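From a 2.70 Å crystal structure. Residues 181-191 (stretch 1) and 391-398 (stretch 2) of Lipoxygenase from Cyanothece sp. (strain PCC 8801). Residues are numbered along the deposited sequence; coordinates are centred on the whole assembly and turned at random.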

ATOM      1  N   GLU A 181      14.274  -3.650  11.698  1.00 80.36           N
ATOM      2  CA  GLU A 181      15.349  -3.989  10.769  1.00 76.30           C
ATOM      3  C   GLU A 181      14.812  -4.168   9.345  1.00 68.44           C
ATOM      4  O   GLU A 181      15.014  -5.198   8.705  1.00 69.78           O
ATOM      5  N   THR A 182      14.133  -3.135   8.857  1.00 60.10           N
ATOM      6  CA  THR A 182      13.708  -3.057   7.467  1.00 50.45           C
ATOM      7  C   THR A 182      14.908  -2.826   6.547  1.00 52.80           C
ATOM      8  O   THR A 182      15.875  -2.163   6.935  1.00 55.23           O
ATOM      9  N   PRO A 183      14.858  -3.384   5.328  1.00 47.80           N
ATOM     10  CA  PRO A 183      15.902  -3.125   4.334  1.00 43.30           C
ATOM     11  C   PRO A 183      15.561  -1.924   3.461  1.00 43.58           C
ATOM     12  O   PRO A 183      16.272  -1.638   2.499  1.00 45.77           O
ATOM     13  N   ASP A 184      14.473  -1.240   3.804  1.00 43.50           N
ATOM     14  CA  ASP A 184      14.007  -0.071   3.062  1.00 44.99           C
ATOM     15  C   ASP A 184      13.218   0.855   3.989  1.00 44.56           C
ATOM     16  O   ASP A 184      11.986   0.864   3.984  1.00 39.59           O
ATOM     17  N   ASP A 185      13.947   1.630   4.789  1.00 49.67           N
ATOM     18  CA  ASP A 185      13.344   2.502   5.796  1.00 44.43           C
ATOM     19  C   ASP A 185      12.712   3.745   5.190  1.00 42.38           C
ATOM     20  O   ASP A 185      13.025   4.125   4.063  1.00 43.12           O
ATOM     21  N   TYR A 186      11.821   4.377   5.950  1.00 45.28           N
ATOM     22  CA  TYR A 186      11.252   5.665   5.557  1.00 48.63           C
ATOM     23  C   TYR A 186      12.332   6.742   5.442  1.00 47.56           C
ATOM     24  O   TYR A 186      13.453   6.564   5.917  1.00 45.76           O
ATOM     25  N   SER A 187      11.986   7.863   4.822  1.00 51.39           N
ATOM     26  CA  SER A 187      12.820   9.059   4.901  1.00 54.01           C
ATOM     27  C   SER A 187      12.679   9.624   6.308  1.00 57.37           C
ATOM     28  O   SER A 187      11.662   9.394   6.965  1.00 59.61           O
ATOM     29  N   VAL A 188      13.683  10.358   6.775  1.00 57.05           N
ATOM     30  CA  VAL A 188      13.599  10.982   8.093  1.00 60.29           C
ATOM     31  C   VAL A 188      12.442  11.980   8.151  1.00 56.44           C
ATOM     32  O   VAL A 188      11.851  12.201   9.209  1.00 51.23           O
ATOM     33  N   GLY A 189      12.121  12.569   7.003  1.00 56.19           N
ATOM     34  CA  GLY A 189      11.004  13.490   6.900  1.00 57.87           C
ATOM     35  C   GLY A 189       9.677  12.807   7.169  1.00 57.16           C
ATOM     36  O   GLY A 189       8.884  13.280   7.980  1.00 59.00           O
ATOM     37  N   ARG A 190       9.444  11.696   6.477  1.00 54.31           N
ATOM     38  CA  ARG A 190       8.254  10.870   6.663  1.00 51.74           C
ATOM     39  C   ARG A 190       8.078  10.479   8.135  1.00 50.85           C
ATOM     40  O   ARG A 190       6.979  10.588   8.699  1.00 52.46           O
ATOM     41  N   LYS A 191       9.176  10.055   8.756  1.00 49.23           N
ATOM     42  CA  LYS A 191       9.195   9.741  10.182  1.00 45.07           C
ATOM     43  C   LYS A 191       8.791  10.940  11.046  1.00 43.54           C
ATOM     44  O   LYS A 191       7.919  10.832  11.911  1.00 43.78           O
ATOM     45  N   LEU A 391       7.552   2.095  -5.283  1.00 42.72           N
ATOM     46  CA  LEU A 391       7.377   0.863  -4.520  1.00 42.34           C
ATOM     47  C   LEU A 391       8.137   0.887  -3.202  1.00 45.92           C
ATOM     48  O   LEU A 391       7.987  -0.013  -2.378  1.00 46.91           O
ATOM     49  N   LYS A 392       8.942   1.923  -2.995  1.00 49.15           N
ATOM     50  CA  LYS A 392       9.717   2.014  -1.767  1.00 47.88           C
ATOM     51  C   LYS A 392       8.819   2.262  -0.556  1.00 47.46           C
ATOM     52  O   LYS A 392       7.711   2.783  -0.688  1.00 46.93           O
ATOM     53  N   SER A 393       9.294   1.822   0.608  1.00 48.72           N
ATOM     54  CA  SER A 393       8.690   2.111   1.912  1.00 49.88           C
ATOM     55  C   SER A 393       7.354   1.415   2.207  1.00 53.45           C
ATOM     56  O   SER A 393       6.882   1.463   3.341  1.00 55.23           O
ATOM     57  N   ILE A 394       6.751   0.756   1.217  1.00 50.60           N
ATOM     58  CA  ILE A 394       5.422   0.170   1.415  1.00 44.62           C
ATOM     59  C   ILE A 394       5.459  -1.028   2.371  1.00 42.28           C
ATOM     60  O   ILE A 394       4.492  -1.283   3.106  1.00 44.10           O
ATOM     61  N   ILE A 395       6.587  -1.733   2.393  1.00 41.17           N
ATOM     62  CA  ILE A 395       6.755  -2.863   3.297  1.00 44.63           C
ATOM     63  C   ILE A 395       6.623  -2.403   4.747  1.00 52.51           C
ATOM     64  O   ILE A 395       6.039  -3.100   5.586  1.00 58.39           O
ATOM     65  N   ASN A 396       7.146  -1.210   5.019  1.00 49.92           N
ATOM     66  CA  ASN A 396       7.102  -0.621   6.348  1.00 47.32           C
ATOM     67  C   ASN A 396       5.670  -0.382   6.809  1.00 46.54           C
ATOM     68  O   ASN A 396       5.278  -0.807   7.899  1.00 45.54           O
ATOM     69  N   ILE A 397       4.887   0.292   5.972  1.00 45.71           N
ATOM     70  CA  ILE A 397       3.535   0.665   6.367  1.00 46.42           C
ATOM     71  C   ILE A 397       2.636  -0.563   6.456  1.00 45.21           C
ATOM     72  O   ILE A 397       1.770  -0.631   7.328  1.00 38.99           O
ATOM     73  N   ASN A 398       2.848  -1.543   5.583  1.00 48.45           N
ATOM     74  CA  ASN A 398       2.060  -2.769   5.678  1.00 45.55           C
ATOM     75  C   ASN A 398       2.382  -3.543   6.959  1.00 44.67           C
ATOM     76  O   ASN A 398       1.477  -4.020   7.667  1.00 44.41           O
TER

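Three side chains carry this contact: Tyr 186 and Asp 184 from the loop, and Asn 396 from the first turn of the helix that starts at Ile 394. Each has 76 to 86 Å² covered by the other stretch, out of 448 Å² buried in all, and two of the three are polar. The rule to read here is that a loop is held against a helix by matched hydrogen bonds, with apolar atoms filling in around them.

Asn 396 points toward the loop with chi1 in m, and the side-chain amide of Asn 396 is used at both ends, ND2 and OD1. Asn 396 ND2 donates to Asp 184 O at 2.5 Å, a short bond, while Asn 396 OD1 accepts from Thr 182 OG1 at 2.8 Å. Thr 182, t at chi1 and also pointing toward the helix, uses the same hydroxyl twice, because Thr 182 OG1 accepts from Asp 184 N at 3.0 Å. One asparagine thus reads a side chain and a carbonyl two residues apart, and the threonine ties the intervening turn together.

Asp 184 answers with its own side chain. Its CB points toward the helix, chi1 is t, and Asp 184 OD2 accepts a hydrogen bond from Ser 393 N at 2.6 Å, with a nearly straight N-H...O angle of 173°. The carboxylate therefore meets a main-chain NH just before the helix begins. Asp 184 OD2 also lies 3.2 Å from Lys 392 CA, although the end of that lysine side chain leads away from the loop. Ser 393 itself, chi1 m, occupies the N-cap position without making a capping bond from its side chain.

Tyr 186 works by shape. Its CB points sideways, but chi1 in m and chi2 near -60° bring the ring to the helix. Asn 396 ND2 lies over one face of the ring, and Tyr 186 CZ comes within 3.4 Å of Asn 396 CB. The hydroxyl reaches the next residue: Tyr 186 OH is 3.2 Å from Ile 397 N, but the angle is too poor for a hydrogen bond, and Tyr 186 OH is 3.7 Å from Ile 397 CB.

Ile 395 supplies the greasy filler beside the polar cluster. It points toward the loop with chi1 p and chi2 t, extending Ile 395 CD1 to 3.5 Å from Thr 182 OG1, and to 3.9 Å from both Pro 183 CD and Asp 184 CB. The polar bonds of the Asp 185 side chain stay within its own stretch: Asp 185 OD1 accepts from Tyr 186 N at 2.8 Å, and Asp 185 OD2 forms a salt bridge with Lys 191 NZ at 3.1 Å.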

ATOM      1  CB  GLU A 181      16.113  -5.244  11.227  1.00 79.40           C
ATOM      2  CG  GLU A 181      15.285  -6.516  11.420  1.00 80.76           C
ATOM      3  CD  GLU A 181      16.159  -7.712  11.763  1.00 82.07           C
ATOM      4  OE1 GLU A 181      17.207  -7.513  12.412  1.00 83.33           O
ATOM      5  OE2 GLU A 181      15.811  -8.847  11.375  1.00 82.21           O
ATOM      6  CB  THR A 182      12.686  -1.923   7.271  1.00 41.74           C
ATOM      7  OG1 THR A 182      12.374  -1.782   5.879  1.00 44.20           O
ATOM      8  CG2 THR A 182      13.254  -0.612   7.785  1.00 35.45           C
ATOM      9  CB  PRO A 183      15.915  -4.409   3.515  1.00 41.14           C
ATOM     10  CG  PRO A 183      14.487  -4.835   3.522  1.00 42.49           C
ATOM     11  CD  PRO A 183      13.922  -4.425   4.869  1.00 45.41           C
ATOM     12  CB  ASP A 184      13.153  -0.503   1.865  1.00 48.72           C
ATOM     13  CG  ASP A 184      12.583   0.674   1.084  1.00 53.79           C
ATOM     14  OD1 ASP A 184      13.212   1.758   1.071  1.00 59.94           O
ATOM     15  OD2 ASP A 184      11.500   0.507   0.482  1.00 49.92           O
ATOM     16  CB  ASP A 185      14.389   2.923   6.826  1.00 45.85           C
ATOM     17  CG  ASP A 185      13.800   3.095   8.205  1.00 49.69           C
ATOM     18  OD1 ASP A 185      12.553   3.054   8.325  1.00 45.74           O
ATOM     19  OD2 ASP A 185      14.587   3.271   9.163  1.00 52.32           O
ATOM     20  CB  TYR A 186      10.212   6.150   6.567  1.00 48.33           C
ATOM     21  CG  TYR A 186       9.006   5.272   6.796  1.00 46.31           C
ATOM     22  CD1 TYR A 186       8.142   4.947   5.760  1.00 47.42           C
ATOM     23  CD2 TYR A 186       8.696   4.825   8.069  1.00 47.26           C
ATOM     24  CE1 TYR A 186       7.019   4.166   5.987  1.00 47.12           C
ATOM     25  CE2 TYR A 186       7.581   4.054   8.305  1.00 46.66           C
ATOM     26  CZ  TYR A 186       6.744   3.726   7.268  1.00 48.83           C
ATOM     27  OH  TYR A 186       5.637   2.950   7.528  1.00 50.63           O
ATOM     28  CB  SER A 187      12.407  10.105   3.863  1.00 56.91           C
ATOM     29  OG  SER A 187      11.851   9.502   2.707  1.00 65.20           O
ATOM     30  CB  VAL A 188      14.908  11.698   8.471  1.00 64.84           C
ATOM     31  CG1 VAL A 188      15.930  10.701   8.990  1.00 59.52           C
ATOM     32  CG2 VAL A 188      15.449  12.465   7.284  1.00 69.01           C
ATOM     33  CB  ARG A 190       8.352   9.630   5.759  1.00 51.81           C
ATOM     34  CG  ARG A 190       7.446   8.465   6.111  1.00 50.29           C
ATOM     35  CD  ARG A 190       5.975   8.839   6.049  1.00 48.38           C
ATOM     36  NE  ARG A 190       5.112   7.726   6.437  1.00 41.96           N
ATOM     37  CZ  ARG A 190       5.052   7.215   7.665  1.00 44.70           C
ATOM     38  NH1 ARG A 190       4.235   6.202   7.925  1.00 41.04           N
ATOM     39  NH2 ARG A 190       5.805   7.710   8.639  1.00 51.65           N
ATOM     40  CB  LYS A 191      10.585   9.256  10.600  1.00 43.26           C
ATOM     41  CG  LYS A 191      10.998   7.916  10.018  1.00 44.33           C
ATOM     42  CD  LYS A 191      12.108   7.288  10.848  1.00 42.25           C
ATOM     43  CE  LYS A 191      12.490   5.898  10.335  1.00 36.98           C
ATOM     44  NZ  LYS A 191      13.483   5.221  11.239  1.00 35.12           N
ATOM     45  CB  LEU A 391       7.817  -0.344  -5.352  1.00 40.98           C
ATOM     46  CG  LEU A 391       6.857  -0.757  -6.470  1.00 42.34           C
ATOM     47  CD1 LEU A 391       7.517  -1.741  -7.416  1.00 46.15           C
ATOM     48  CD2 LEU A 391       5.588  -1.353  -5.888  1.00 40.73           C
ATOM     49  CB  LYS A 392      10.786   3.109  -1.873  1.00 47.45           C
ATOM     50  CG  LYS A 392      10.285   4.494  -2.246  1.00 48.47           C
ATOM     51  CD  LYS A 392      10.988   5.558  -1.399  1.00 48.30           C
ATOM     52  CE  LYS A 392      11.121   6.903  -2.116  1.00 49.32           C
ATOM     53  NZ  LYS A 392       9.828   7.554  -2.462  1.00 51.31           N
ATOM     54  CB  SER A 393       8.512   3.628   2.081  1.00 51.94           C
ATOM     55  OG  SER A 393       9.767   4.289   2.100  1.00 54.21           O
ATOM     56  CB  ILE A 394       4.776  -0.247   0.070  1.00 42.14           C
ATOM     57  CG1 ILE A 394       3.280  -0.497   0.252  1.00 36.27           C
ATOM     58  CG2 ILE A 394       5.458  -1.467  -0.528  1.00 43.56           C
ATOM     59  CD1 ILE A 394       2.575  -0.880  -1.041  1.00 29.28           C
ATOM     60  CB  ILE A 395       8.118  -3.558   3.086  1.00 43.13           C
ATOM     61  CG1 ILE A 395       9.261  -2.537   3.111  1.00 41.89           C
ATOM     62  CG2 ILE A 395       8.125  -4.332   1.767  1.00 39.68           C
ATOM     63  CD1 ILE A 395      10.633  -3.162   3.168  1.00 43.04           C
ATOM     64  CB  ASN A 396       7.883   0.697   6.377  1.00 44.37           C
ATOM     65  CG  ASN A 396       9.340   0.530   5.971  1.00 40.52           C
ATOM     66  OD1 ASN A 396      10.017  -0.407   6.405  1.00 37.51           O
ATOM     67  ND2 ASN A 396       9.827   1.436   5.122  1.00 35.40           N
ATOM     68  CB  ILE A 397       2.912   1.718   5.411  1.00 40.71           C
ATOM     69  CG1 ILE A 397       1.535   2.151   5.920  1.00 43.34           C
ATOM     70  CG2 ILE A 397       2.812   1.203   3.992  1.00 42.11           C
ATOM     71  CD1 ILE A 397       1.547   2.716   7.333  1.00 44.42           C
ATOM     72  CB  ASN A 398       2.287  -3.647   4.451  1.00 46.53           C
ATOM     73  CG  ASN A 398       1.636  -3.082   3.209  1.00 45.00           C
ATOM     74  OD1 ASN A 398       0.893  -2.101   3.279  1.00 45.64           O
ATOM     75  ND2 ASN A 398       1.904  -3.702   2.063  1.00 43.10           N
TER